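Local coordinates for protein haloalkane dehalogenase (Mycobacterium rhodesiae, PDB 4MJ3) that hydrolyses haloalkanes, breaking a carbon-halogen bond to give an alcohol and a halide ion, on an alpha/beta-hydrolase fold, at residues D8-A13 against P199-S204; V82-S87 against R210-L215; V120-G125 against F281-K286; G158-A163 against D250-A255; I179-G182 against T187-A190. All blocks are in the same frame, centred on the assembly; numbering follows the deposited sequence.

How the contacts relate
From the N terminus, the loop at 8-13 opens contact 1, which 199-204 closes. Contact 2 starts after strand 75-79 and ends at 210-215, so it crosses contact 1. Contact 3 starts where strand 117-121 turns into helix 124-135 and closes last, at 281-286. It crosses contacts 1 and 2 and encloses contact 4, which also crosses both. Contact 5 is a short local closure nested inside all four. Contacts 2 and 4 tie the helical insertion between strands 140-145 and 242-244, the cap, to core loops; contact 1 ties it to the N-terminal loop. Contact 3 closes the core itself. Arg86 of contact 2 salt-bridges Asp8 of contact 1, and Phe281 of contact 3 packs on contact 5.

Contact 1 (D8-A13 against P199-S204); sequences DERFTA and PFPDAS
A short 3-10 turn, 8-10, faces the loop after helix 190-197, with the CA atoms of Arg10 and Pro199 7.0 Å apart. Two side chains, Arg10 and Phe11, reach across. Arg10 crosses Pro201 at a slant. Its chain bends at chi2 (-77°) and again at chi3 (-69°), which lays the flat guanidinium group over the proline. Pro201 CA sits over the centre of one guanidinium face, 3.6 Å above the plane. At the near corner of the same group, Arg10 NE is 3.8 Å from Pro201 CG. The polar work of this group is done next door: NE bonds to Ala198 O and NH2 to Asp197 O. The proline at one face and the two bonds together probably fix the rotation of the guanidinium. Phe11 adds the apolar half. The Phe11 side chain crosses Pro199 at about a right angle, with Phe11 CZ 3.9 Å from Pro199 CA and Phe11 CE1 4.2 Å from Pro199 CG. Pro199 O also bonds to Thr6 OG1, so the N-terminal loop holds this segment at a further point. Arg10 thus takes carbonyls at and just after the end of helix 190-197, and so joins the N-terminal loop to the cap of an alpha/beta hydrolase.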
# COMPACT_ATOMS: atom_id res chain seq x y z
N ASP A 8 -2.34 -17.32 14.49
CA ASP A 8 -3.71 -16.86 14.24
C ASP A 8 -4.38 -16.26 15.47
O ASP A 8 -5.23 -15.38 15.33
CB ASP A 8 -4.59 -17.98 13.67
CG ASP A 8 -4.50 -18.07 12.17
OD1 ASP A 8 -4.12 -17.06 11.56
OD2 ASP A 8 -4.81 -19.11 11.59
N GLU A 9 -3.98 -16.70 16.66
CA GLU A 9 -4.52 -16.14 17.90
C GLU A 9 -4.30 -14.62 18.01
O GLU A 9 -5.05 -13.92 18.69
CB GLU A 9 -3.94 -16.86 19.11
CG GLU A 9 -4.41 -18.34 19.20
CD GLU A 9 -3.56 -19.33 18.40
OE1 GLU A 9 -2.74 -18.89 17.57
OE2 GLU A 9 -3.72 -20.55 18.59
N ARG A 10 -3.30 -14.09 17.31
CA ARG A 10 -3.06 -12.64 17.36
C ARG A 10 -4.18 -11.84 16.72
O ARG A 10 -4.32 -10.64 16.99
CB ARG A 10 -1.72 -12.29 16.67
CG ARG A 10 -0.49 -12.86 17.36
CD ARG A 10 -0.11 -12.09 18.61
NE ARG A 10 0.39 -10.75 18.30
CZ ARG A 10 0.88 -9.90 19.20
NH1 ARG A 10 0.91 -10.24 20.50
NH2 ARG A 10 1.32 -8.71 18.83
N PHE A 11 -4.98 -12.48 15.86
CA PHE A 11 -5.97 -11.76 15.05
C PHE A 11 -7.41 -11.99 15.51
O PHE A 11 -8.35 -11.65 14.79
CB PHE A 11 -5.79 -12.13 13.58
CG PHE A 11 -4.40 -11.89 13.07
CD1 PHE A 11 -3.99 -10.61 12.80
CD2 PHE A 11 -3.49 -12.92 12.95
CE1 PHE A 11 -2.69 -10.36 12.34
CE2 PHE A 11 -2.21 -12.70 12.50
CZ PHE A 11 -1.81 -11.40 12.22
N THR A 12 -7.56 -12.50 16.72
CA THR A 12 -8.89 -12.79 17.27
C THR A 12 -9.63 -11.48 17.60
O THR A 12 -9.06 -10.55 18.17
CB THR A 12 -8.84 -13.77 18.46
OG1 THR A 12 -7.94 -13.29 19.46
CG2 THR A 12 -8.39 -15.13 17.97
N ALA A 13 -10.87 -11.39 17.14
CA ALA A 13 -11.78 -10.29 17.49
C ALA A 13 -11.24 -8.86 17.25
O ALA A 13 -11.44 -7.98 18.08
CB ALA A 13 -12.22 -10.45 18.94
N PRO A 199 0.27 -8.24 14.00
CA PRO A 199 1.20 -9.03 13.18
C PRO A 199 2.57 -9.30 13.80
O PRO A 199 3.29 -10.18 13.30
CB PRO A 199 1.38 -8.15 11.93
CG PRO A 199 0.13 -7.34 11.87
CD PRO A 199 -0.13 -6.99 13.31
N PHE A 200 2.95 -8.55 14.82
CA PHE A 200 4.35 -8.50 15.29
C PHE A 200 4.48 -8.85 16.80
O PHE A 200 4.69 -7.96 17.63
CB PHE A 200 4.91 -7.09 15.04
CG PHE A 200 4.81 -6.63 13.61
CD1 PHE A 200 5.37 -7.37 12.57
CD2 PHE A 200 4.12 -5.46 13.31
CE1 PHE A 200 5.24 -6.96 11.26
CE2 PHE A 200 4.02 -5.03 11.99
CZ PHE A 200 4.60 -5.77 10.97
N PRO A 201 4.33 -10.13 17.16
CA PRO A 201 4.45 -10.52 18.57
C PRO A 201 5.77 -10.09 19.20
O PRO A 201 5.82 -9.80 20.40
CB PRO A 201 4.35 -12.05 18.55
CG PRO A 201 3.66 -12.38 17.27
CD PRO A 201 3.88 -11.25 16.31
N ASP A 202 6.83 -10.03 18.41
CA ASP A 202 8.09 -9.50 18.86
C ASP A 202 8.94 -9.08 17.67
O ASP A 202 8.50 -9.18 16.53
CB ASP A 202 8.83 -10.53 19.75
CG ASP A 202 9.16 -11.81 19.03
OD1 ASP A 202 9.61 -11.76 17.88
OD2 ASP A 202 8.98 -12.90 19.62
N ALA A 203 10.16 -8.62 17.94
CA ALA A 203 11.02 -8.05 16.91
C ALA A 203 11.41 -9.02 15.82
O ALA A 203 11.71 -8.60 14.71
CB ALA A 203 12.27 -7.44 17.55
N SER A 204 11.36 -10.33 16.09
CA SER A 204 11.76 -11.33 15.09
C SER A 204 10.83 -11.33 13.88
O SER A 204 11.25 -11.76 12.79
CB SER A 204 11.83 -12.73 15.70
OG SER A 204 10.54 -13.20 16.01

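Contact 2 (V82-S87 against R210-L215); sequences VGFGRS and RQFPML
Ser87 OG is held by two backbone groups, Asp80 O and His37 N, and this fixes the end of a type II' beta turn whose first residue, Phe84, meets Phe212. The turn follows strand 75-79 of the alpha/beta-hydrolase core, while Phe212 lies in the helically wound chain of the cap. The turn is closed by Ser87 N, which donates to Phe84 O at 3.0 Å. Gly85 follows Phe84 with a positive phi, as this turn type requires. On the cap side, Leu215 N donates to Phe212 O at 2.9 Å and continues the winding. The contact itself is one aromatic pair. The rings are nearly parallel, with planes 25° apart, but offset so that little of one ring lies over the other, and their centroids are 5.3 Å apart. The meeting is made by the CE1-CZ bond of Phe84 and the CD2-CE2 bond of Phe212. Phe84 has CG beside its backbone N (chi1 -62°), which sends the ring toward the cap. Glu55 touches both phenylalanines, and Ile128 of helix 124-135 packs on Phe212. Both rings are buried. The closest pair is Phe84 CZ and Phe212 CD2, 3.4 Å apart, with Phe84 CE1 and Phe212 CE2 next at 3.5 Å.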
# COMPACT_ATOMS: atom_id res chain seq x y z
N VAL A 82 4.24 -9.09 1.90
CA VAL A 82 5.12 -10.02 2.60
C VAL A 82 5.81 -9.22 3.69
O VAL A 82 6.32 -8.13 3.45
CB VAL A 82 6.13 -10.66 1.62
CG1 VAL A 82 7.19 -11.46 2.35
CG2 VAL A 82 5.41 -11.56 0.61
N GLY A 83 5.87 -9.78 4.90
CA GLY A 83 6.42 -9.08 6.05
C GLY A 83 5.37 -8.40 6.92
O GLY A 83 5.72 -7.90 8.00
N PHE A 84 4.10 -8.41 6.50
CA PHE A 84 3.06 -7.57 7.13
C PHE A 84 1.74 -8.31 7.31
O PHE A 84 1.49 -9.31 6.64
CB PHE A 84 2.86 -6.30 6.28
CG PHE A 84 4.11 -5.47 6.21
CD1 PHE A 84 5.08 -5.75 5.26
CD2 PHE A 84 4.36 -4.48 7.16
CE1 PHE A 84 6.28 -5.08 5.26
CE2 PHE A 84 5.57 -3.79 7.15
CZ PHE A 84 6.51 -4.08 6.18
N GLY A 85 0.92 -7.82 8.22
CA GLY A 85 -0.43 -8.31 8.35
C GLY A 85 -0.45 -9.79 8.66
O GLY A 85 0.26 -10.24 9.56
N ARG A 86 -1.28 -10.52 7.92
CA ARG A 86 -1.40 -11.96 8.06
C ARG A 86 -0.58 -12.73 7.00
O ARG A 86 -0.70 -13.94 6.90
CB ARG A 86 -2.87 -12.34 8.03
CG ARG A 86 -3.68 -11.66 9.12
CD ARG A 86 -5.13 -12.12 9.15
NE ARG A 86 -5.23 -13.44 9.76
CZ ARG A 86 -6.31 -13.95 10.33
NH1 ARG A 86 -7.45 -13.29 10.34
NH2 ARG A 86 -6.23 -15.17 10.87
N SER A 87 0.28 -12.03 6.25
CA SER A 87 1.19 -12.68 5.32
C SER A 87 2.42 -13.22 6.05
O SER A 87 2.75 -12.80 7.16
CB SER A 87 1.59 -11.74 4.19
OG SER A 87 0.48 -11.42 3.34
N ARG A 210 11.29 -3.09 9.56
CA ARG A 210 12.54 -2.33 9.75
C ARG A 210 13.22 -1.99 8.43
O ARG A 210 13.82 -0.94 8.31
CB ARG A 210 13.51 -3.13 10.61
CG ARG A 210 13.11 -3.17 12.06
CD ARG A 210 13.40 -1.87 12.79
NE ARG A 210 13.30 -2.07 14.24
CZ ARG A 210 13.60 -1.17 15.17
NH1 ARG A 210 14.01 0.06 14.84
NH2 ARG A 210 13.51 -1.50 16.44
N GLN A 211 13.14 -2.88 7.45
CA GLN A 211 13.87 -2.70 6.21
C GLN A 211 13.19 -1.70 5.26
O GLN A 211 13.89 -1.03 4.49
CB GLN A 211 14.15 -4.04 5.51
CG GLN A 211 15.11 -3.97 4.31
CD GLN A 211 16.51 -3.48 4.64
OE1 GLN A 211 16.87 -3.23 5.80
NE2 GLN A 211 17.32 -3.29 3.61
N PHE A 212 11.86 -1.60 5.30
CA PHE A 212 11.17 -0.81 4.27
C PHE A 212 11.72 0.59 4.06
O PHE A 212 11.96 0.99 2.92
CB PHE A 212 9.65 -0.70 4.51
CG PHE A 212 8.81 -1.41 3.47
CD1 PHE A 212 9.23 -1.50 2.15
CD2 PHE A 212 7.58 -1.92 3.81
CE1 PHE A 212 8.46 -2.14 1.21
CE2 PHE A 212 6.82 -2.60 2.89
CZ PHE A 212 7.24 -2.68 1.57
N PRO A 213 11.94 1.34 5.14
CA PRO A 213 12.40 2.72 4.93
C PRO A 213 13.79 2.81 4.28
O PRO A 213 14.11 3.84 3.66
CB PRO A 213 12.43 3.28 6.35
CG PRO A 213 11.41 2.47 7.08
CD PRO A 213 11.64 1.09 6.56
N MSE A 214 14.60 1.76 4.40
CA MSE A 214 15.92 1.72 3.73
C MSE A 214 15.81 1.38 2.27
O MSE A 214 16.78 1.54 1.52
CB MSE A 214 16.87 0.73 4.41
CG MSE A 214 17.06 0.99 5.90
SE MSE A 214 17.47 2.88 6.31
CE MSE A 214 19.19 3.01 5.34
N LEU A 215 14.65 0.92 1.82
CA LEU A 215 14.43 0.55 0.41
C LEU A 215 13.94 1.72 -0.44
O LEU A 215 13.82 1.58 -1.64
CB LEU A 215 13.42 -0.61 0.31
CG LEU A 215 13.85 -1.91 1.02
CD1 LEU A 215 12.78 -2.96 0.83
CD2 LEU A 215 15.19 -2.42 0.50

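Contact 3 (V120-G125 against F281-K286); sequences VCQDWG and FLQEDK
Gln122 meets three consecutive residues, Phe281, Leu282 and Gln283, at the start of helix 282-300. Gln283 NE2 donates to Gln122 OE1 in a long, weak bond of 3.3 Å, though the N-H points almost straight at the oxygen (172°). The two amide planes are steeply turned, 73° apart. Gln122 NE2 lies obliquely to the Phe281 ring, 3.7 Å from its CD1, and makes a weak bond to His280 O. The apolar part of the side chain is used too: Gln122 CG rests 3.9 Å from Leu282 CD2. A bend at chi2 of Gln122 (-98°) turns its amide across the helix start. Leu61 packs on both glutamines. Gln283 OE1 is buried with no partner in the model.

The next shell is the sharp turn between strand 117-121 and helix 124-135. Asp123 has a positive phi, the backbone form of a nucleophile elbow. Its OD1 takes Trp124 N at 2.6 Å and also Glu55 N. Its OD2 bonds to His280 NE2, and His280 ND1 in turn bonds to Asp250. Gln122 and Phe281 are the chain neighbours of Asp123 and His280, so the contact holds together the two backbones that carry them. Trp124 stacks on Phe212 of the cap. The chain Asp123-His280-Asp250 is consistent with the catalytic triad of haloalkane dehalogenases, in which the aspartate at the elbow attacks the substrate carbon. Two backbone N-H groups hold OD1, an arrangement consistent with the oxyanion hole of that family, while OD2 faces His280 NE2.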
# COMPACT_ATOMS: atom_id res chain seq x y z
N VAL A 120 -6.00 1.33 -5.84
CA VAL A 120 -5.98 2.41 -4.85
C VAL A 120 -4.76 2.16 -3.98
O VAL A 120 -4.62 1.09 -3.37
CB VAL A 120 -7.23 2.41 -3.99
CG1 VAL A 120 -7.14 3.49 -2.92
CG2 VAL A 120 -8.47 2.57 -4.86
N CYS A 121 -3.86 3.14 -3.91
CA CYS A 121 -2.57 2.89 -3.28
C CYS A 121 -2.10 4.08 -2.44
O CYS A 121 -2.39 5.21 -2.77
CB CYS A 121 -1.54 2.50 -4.33
SG CYS A 121 -1.21 3.74 -5.62
N GLN A 122 -1.37 3.75 -1.38
CA GLN A 122 -0.88 4.73 -0.40
C GLN A 122 0.46 4.23 0.13
O GLN A 122 0.67 3.01 0.25
CB GLN A 122 -1.91 4.82 0.73
CG GLN A 122 -1.60 5.79 1.85
CD GLN A 122 -0.98 5.14 3.10
OE1 GLN A 122 -0.99 3.93 3.25
NE2 GLN A 122 -0.46 5.97 3.99
N ASP A 123 1.38 5.16 0.43
CA ASP A 123 2.69 4.81 1.02
C ASP A 123 3.34 3.75 0.10
O ASP A 123 3.27 3.86 -1.14
CB ASP A 123 2.44 4.32 2.48
CG ASP A 123 3.70 4.19 3.34
OD1 ASP A 123 4.44 3.18 3.22
OD2 ASP A 123 3.93 5.08 4.19
N TRP A 124 3.97 2.71 0.68
CA TRP A 124 4.60 1.66 -0.10
C TRP A 124 3.63 0.87 -0.98
O TRP A 124 4.05 0.25 -1.97
CB TRP A 124 5.40 0.71 0.81
CG TRP A 124 6.83 1.11 0.97
CD1 TRP A 124 7.36 1.81 2.00
CD2 TRP A 124 7.90 0.84 0.05
NE1 TRP A 124 8.71 1.96 1.80
CE2 TRP A 124 9.06 1.39 0.60
CE3 TRP A 124 7.99 0.16 -1.17
CZ2 TRP A 124 10.31 1.30 -0.03
CZ3 TRP A 124 9.22 0.08 -1.80
CH2 TRP A 124 10.36 0.64 -1.22
N GLY A 125 2.33 0.90 -0.66
CA GLY A 125 1.32 0.33 -1.54
C GLY A 125 1.42 0.94 -2.94
O GLY A 125 1.26 0.24 -3.94
N PHE A 281 -1.78 8.55 6.97
CA PHE A 281 -2.64 7.38 6.95
C PHE A 281 -4.08 7.84 6.80
O PHE A 281 -4.91 7.72 7.71
CB PHE A 281 -2.44 6.52 8.20
CG PHE A 281 -1.07 5.95 8.30
CD1 PHE A 281 -0.72 4.83 7.54
CD2 PHE A 281 -0.12 6.52 9.09
CE1 PHE A 281 0.55 4.29 7.59
CE2 PHE A 281 1.17 6.00 9.15
CZ PHE A 281 1.50 4.87 8.42
N LEU A 282 -4.36 8.39 5.62
CA LEU A 282 -5.62 9.08 5.41
C LEU A 282 -6.84 8.14 5.50
O LEU A 282 -7.95 8.60 5.74
CB LEU A 282 -5.62 9.84 4.08
CG LEU A 282 -5.85 9.09 2.76
CD1 LEU A 282 -5.98 10.12 1.64
CD2 LEU A 282 -4.70 8.13 2.44
N GLN A 283 -6.60 6.85 5.31
CA GLN A 283 -7.66 5.85 5.41
C GLN A 283 -8.19 5.72 6.84
O GLN A 283 -9.32 5.30 7.04
CB GLN A 283 -7.19 4.48 4.91
CG GLN A 283 -6.47 4.50 3.57
CD GLN A 283 -4.96 4.54 3.71
OE1 GLN A 283 -4.42 5.25 4.57
NE2 GLN A 283 -4.26 3.79 2.86
N GLU A 284 -7.37 6.07 7.83
CA GLU A 284 -7.79 6.09 9.23
C GLU A 284 -8.60 7.32 9.57
O GLU A 284 -9.56 7.24 10.33
CB GLU A 284 -6.62 6.07 10.20
CG GLU A 284 -5.98 4.73 10.40
CD GLU A 284 -6.86 3.69 11.06
OE1 GLU A 284 -7.90 3.99 11.71
OE2 GLU A 284 -6.52 2.52 10.89
N ASP A 285 -8.21 8.46 9.03
CA ASP A 285 -8.85 9.73 9.34
C ASP A 285 -10.12 9.98 8.55
O ASP A 285 -11.09 10.51 9.08
CB ASP A 285 -7.86 10.88 9.07
CG ASP A 285 -6.69 10.90 10.06
OD1 ASP A 285 -6.84 10.37 11.18
OD2 ASP A 285 -5.62 11.47 9.72
N LYS A 286 -10.09 9.63 7.26
CA LYS A 286 -11.16 9.99 6.32
C LYS A 286 -11.38 8.86 5.30
O LYS A 286 -11.54 9.10 4.10
CB LYS A 286 -10.79 11.29 5.59
CG LYS A 286 -10.66 12.53 6.49
CD LYS A 286 -12.01 12.97 7.05
CE LYS A 286 -11.86 14.10 8.05
NZ LYS A 286 -13.19 14.61 8.45

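Contact 4 (G158-A163 against D250-A255); sequences GEAFLA and DPITGA
Ala160, in the first turn of helix 159-170, presses its methyl group into the bend at Pro251 and Ile252. This is the tight part of the contact. The CA atoms of Ala160 and Ile252 are only 5.0 Å apart, which the small side chain permits. Ala160 CB lies 3.7 Å from Pro251 O and 3.9 Å from Pro251 CB. It also meets Ile252 CG1 at 4.0 Å. Ile252 uses both branches, one for Ala160 and one for Phe161. With CG1 placed beside the backbone N (chi1 -65°), that branch turns to Ala160, while CG2 comes up at the edge of the Phe161 ring, near the ring plane. The closest side-chain approach there is Phe161 CB to Ile252 CG2, 4.3 Å, so this end packs more loosely. The Phe161 side chain also touches Val216 and is buried.

On the looser side a single water links the backbones, which do not bond directly. It accepts from Phe161 N at 3.0 Å and donates to Ile252 O at 3.0 Å. It thereby satisfies an N-H in the first turn of the helix, where no earlier turn can supply a carbonyl. Pro251 is exposed to solvent.

Behind the bend, Asp250 holds the loop in shape. Thr253 OG1 donates to its OD2 from above the carboxylate plane, and Ile252 N bonds weakly to OD1. Asp250 OD2 also bonds to His280 ND1. The contact therefore seats the first cap helix on the loop that carries the probable acid member of the alpha/beta-hydrolase catalytic triad.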
# COMPACT_ATOMS: atom_id res chain seq x y z
N GLY A 158 12.89 14.75 0.79
CA GLY A 158 12.37 15.74 1.71
C GLY A 158 12.75 15.42 3.14
O GLY A 158 12.99 14.24 3.49
N GLU A 159 12.80 16.45 3.99
CA GLU A 159 13.20 16.28 5.39
C GLU A 159 12.22 15.44 6.18
O GLU A 159 12.62 14.73 7.11
CB GLU A 159 13.41 17.65 6.06
CG GLU A 159 14.67 18.39 5.62
CD GLU A 159 15.93 17.53 5.65
OE1 GLU A 159 16.17 16.82 6.65
OE2 GLU A 159 16.69 17.59 4.65
N ALA A 160 10.94 15.50 5.82
CA ALA A 160 9.93 14.75 6.57
C ALA A 160 10.16 13.24 6.41
O ALA A 160 10.16 12.49 7.39
CB ALA A 160 8.55 15.13 6.11
N PHE A 161 10.41 12.80 5.18
CA PHE A 161 10.76 11.40 4.99
C PHE A 161 12.03 11.03 5.74
O PHE A 161 12.08 9.99 6.41
CB PHE A 161 10.94 11.02 3.52
CG PHE A 161 11.47 9.62 3.38
CD1 PHE A 161 10.63 8.53 3.58
CD2 PHE A 161 12.82 9.40 3.19
CE1 PHE A 161 11.14 7.24 3.54
CE2 PHE A 161 13.32 8.10 3.15
CZ PHE A 161 12.48 7.03 3.32
N LEU A 162 13.08 11.86 5.66
CA LEU A 162 14.33 11.53 6.35
C LEU A 162 14.18 11.39 7.87
O LEU A 162 14.83 10.54 8.51
CB LEU A 162 15.43 12.54 6.01
CG LEU A 162 15.88 12.50 4.54
CD1 LEU A 162 16.83 13.64 4.24
CD2 LEU A 162 16.53 11.16 4.21
N ALA A 163 13.32 12.19 8.46
CA ALA A 163 13.07 12.11 9.91
C ALA A 163 12.40 10.79 10.26
O ALA A 163 12.74 10.13 11.25
CB ALA A 163 12.21 13.27 10.36
N ASP A 250 -0.09 15.74 5.20
CA ASP A 250 0.97 14.74 5.14
C ASP A 250 2.23 15.30 4.54
O ASP A 250 2.42 15.24 3.32
CB ASP A 250 0.54 13.52 4.33
CG ASP A 250 1.63 12.46 4.24
OD1 ASP A 250 2.58 12.52 5.05
OD2 ASP A 250 1.53 11.59 3.37
N PRO A 251 3.11 15.84 5.39
CA PRO A 251 4.39 16.40 4.94
C PRO A 251 5.30 15.43 4.21
O PRO A 251 6.12 15.86 3.40
CB PRO A 251 5.07 16.85 6.24
CG PRO A 251 4.01 16.94 7.25
CD PRO A 251 2.91 15.98 6.84
N ILE A 252 5.18 14.13 4.51
CA ILE A 252 6.02 13.13 3.86
C ILE A 252 5.81 13.04 2.34
O ILE A 252 6.77 12.95 1.60
CB ILE A 252 5.89 11.74 4.50
CG1 ILE A 252 6.41 11.81 5.94
CG2 ILE A 252 6.70 10.70 3.72
CD1 ILE A 252 6.15 10.57 6.76
N THR A 253 4.56 13.11 1.89
CA THR A 253 4.24 12.89 0.48
C THR A 253 3.67 14.11 -0.24
O THR A 253 3.41 14.03 -1.43
CB THR A 253 3.22 11.74 0.33
OG1 THR A 253 1.97 12.13 0.92
CG2 THR A 253 3.72 10.48 1.01
N GLY A 254 3.38 15.19 0.48
CA GLY A 254 2.69 16.32 -0.12
C GLY A 254 3.36 16.88 -1.37
O GLY A 254 2.67 17.22 -2.33
N ALA A 255 4.69 16.95 -1.36
CA ALA A 255 5.41 17.54 -2.49
C ALA A 255 5.31 16.69 -3.75
O ALA A 255 5.51 17.18 -4.87
CB ALA A 255 6.88 17.74 -2.11
O HOH W 1 9.29 14.19 2.76

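Contact 5 (I179-G182 against T187-A190); sequences IVNG and TLSA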
# COMPACT_ATOMS: atom_id res chain seq x y z
N ILE A 179 3.15 4.07 15.38
CA ILE A 179 3.62 4.73 14.15
C ILE A 179 2.44 5.16 13.32
O ILE A 179 2.41 6.27 12.78
CB ILE A 179 4.61 3.83 13.36
CG1 ILE A 179 5.93 3.76 14.10
CG2 ILE A 179 4.80 4.32 11.92
CD1 ILE A 179 6.81 2.59 13.67
N VAL A 180 1.44 4.28 13.17
CA VAL A 180 0.25 4.64 12.40
C VAL A 180 -0.48 5.80 13.08
O VAL A 180 -0.88 6.76 12.43
CB VAL A 180 -0.71 3.44 12.19
CG1 VAL A 180 -1.95 3.85 11.42
CG2 VAL A 180 0.00 2.33 11.43
N ASN A 181 -0.63 5.73 14.40
CA ASN A 181 -1.17 6.87 15.15
C ASN A 181 -0.39 8.16 14.93
O ASN A 181 -0.97 9.24 14.77
CB ASN A 181 -1.23 6.55 16.64
CG ASN A 181 -1.95 7.62 17.44
OD1 ASN A 181 -3.05 8.04 17.09
ND2 ASN A 181 -1.32 8.08 18.50
N GLY A 182 0.93 8.03 14.86
CA GLY A 182 1.82 9.15 14.61
C GLY A 182 1.52 9.86 13.31
O GLY A 182 1.67 11.08 13.23
N THR A 187 -7.05 10.45 16.95
CA THR A 187 -6.42 9.65 17.98
C THR A 187 -6.91 8.22 17.85
O THR A 187 -8.09 7.94 18.06
CB THR A 187 -6.73 10.18 19.39
OG1 THR A 187 -6.24 11.52 19.52
CG2 THR A 187 -6.05 9.31 20.45
N LEU A 188 -6.02 7.30 17.50
CA LEU A 188 -6.41 5.91 17.32
C LEU A 188 -6.68 5.31 18.69
O LEU A 188 -5.97 5.59 19.65
CB LEU A 188 -5.35 5.10 16.56
CG LEU A 188 -4.86 5.67 15.23
CD1 LEU A 188 -4.00 4.63 14.51
CD2 LEU A 188 -5.98 6.12 14.31
N SER A 189 -7.67 4.44 18.77
CA SER A 189 -8.01 3.81 20.03
C SER A 189 -6.95 2.79 20.39
O SER A 189 -6.20 2.31 19.53
CB SER A 189 -9.38 3.12 19.90
OG SER A 189 -9.28 2.01 19.02
N ALA A 190 -6.94 2.39 21.66
CA ALA A 190 -6.06 1.35 22.12
C ALA A 190 -6.25 0.04 21.31
O ALA A 190 -5.29 -0.63 20.96
CB ALA A 190 -6.26 1.09 23.59
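Leu188 and Asn181 account for most of the buried surface, and Val180 adds a smaller share. Leu188 comes from the linker after helix 176-182, and its side chain points back at that helix. Its CD1 lies against the helix backbone, 3.5 Å from Asn181 N and 3.7 Å from Asn181 CA. The same methyl meets Val180 CG1 at 3.8 Å, the two side chains crossing at about a right angle. Asn181 runs past Leu188 in the opposite direction and offers its side-chain oxygen. Leu188 N donates to Asn181 OD1 at 3.1 Å. The N-H is almost straight (177°), but it comes from above the carbonyl plane, 42° out of it. Leu188 CG is also only 3.5 Å from Asn181 OD1, so that oxygen touches both the N-H and the side chain of one residue. An extended chi1 (-173°) carries the amide of Asn181 to the linker. Its other end is held as well, since ND2 bonds to Gln178 OE1 one turn back. Val180 also packs on Phe281. Just after Leu188, Ser189 takes the N-cap position of helix 190-197, and its OG bonds to Thr192 OG1. Together these residues form a tight connection between two successive helices, 176-182 and 190-197, of the cap of this alpha/beta hydrolase.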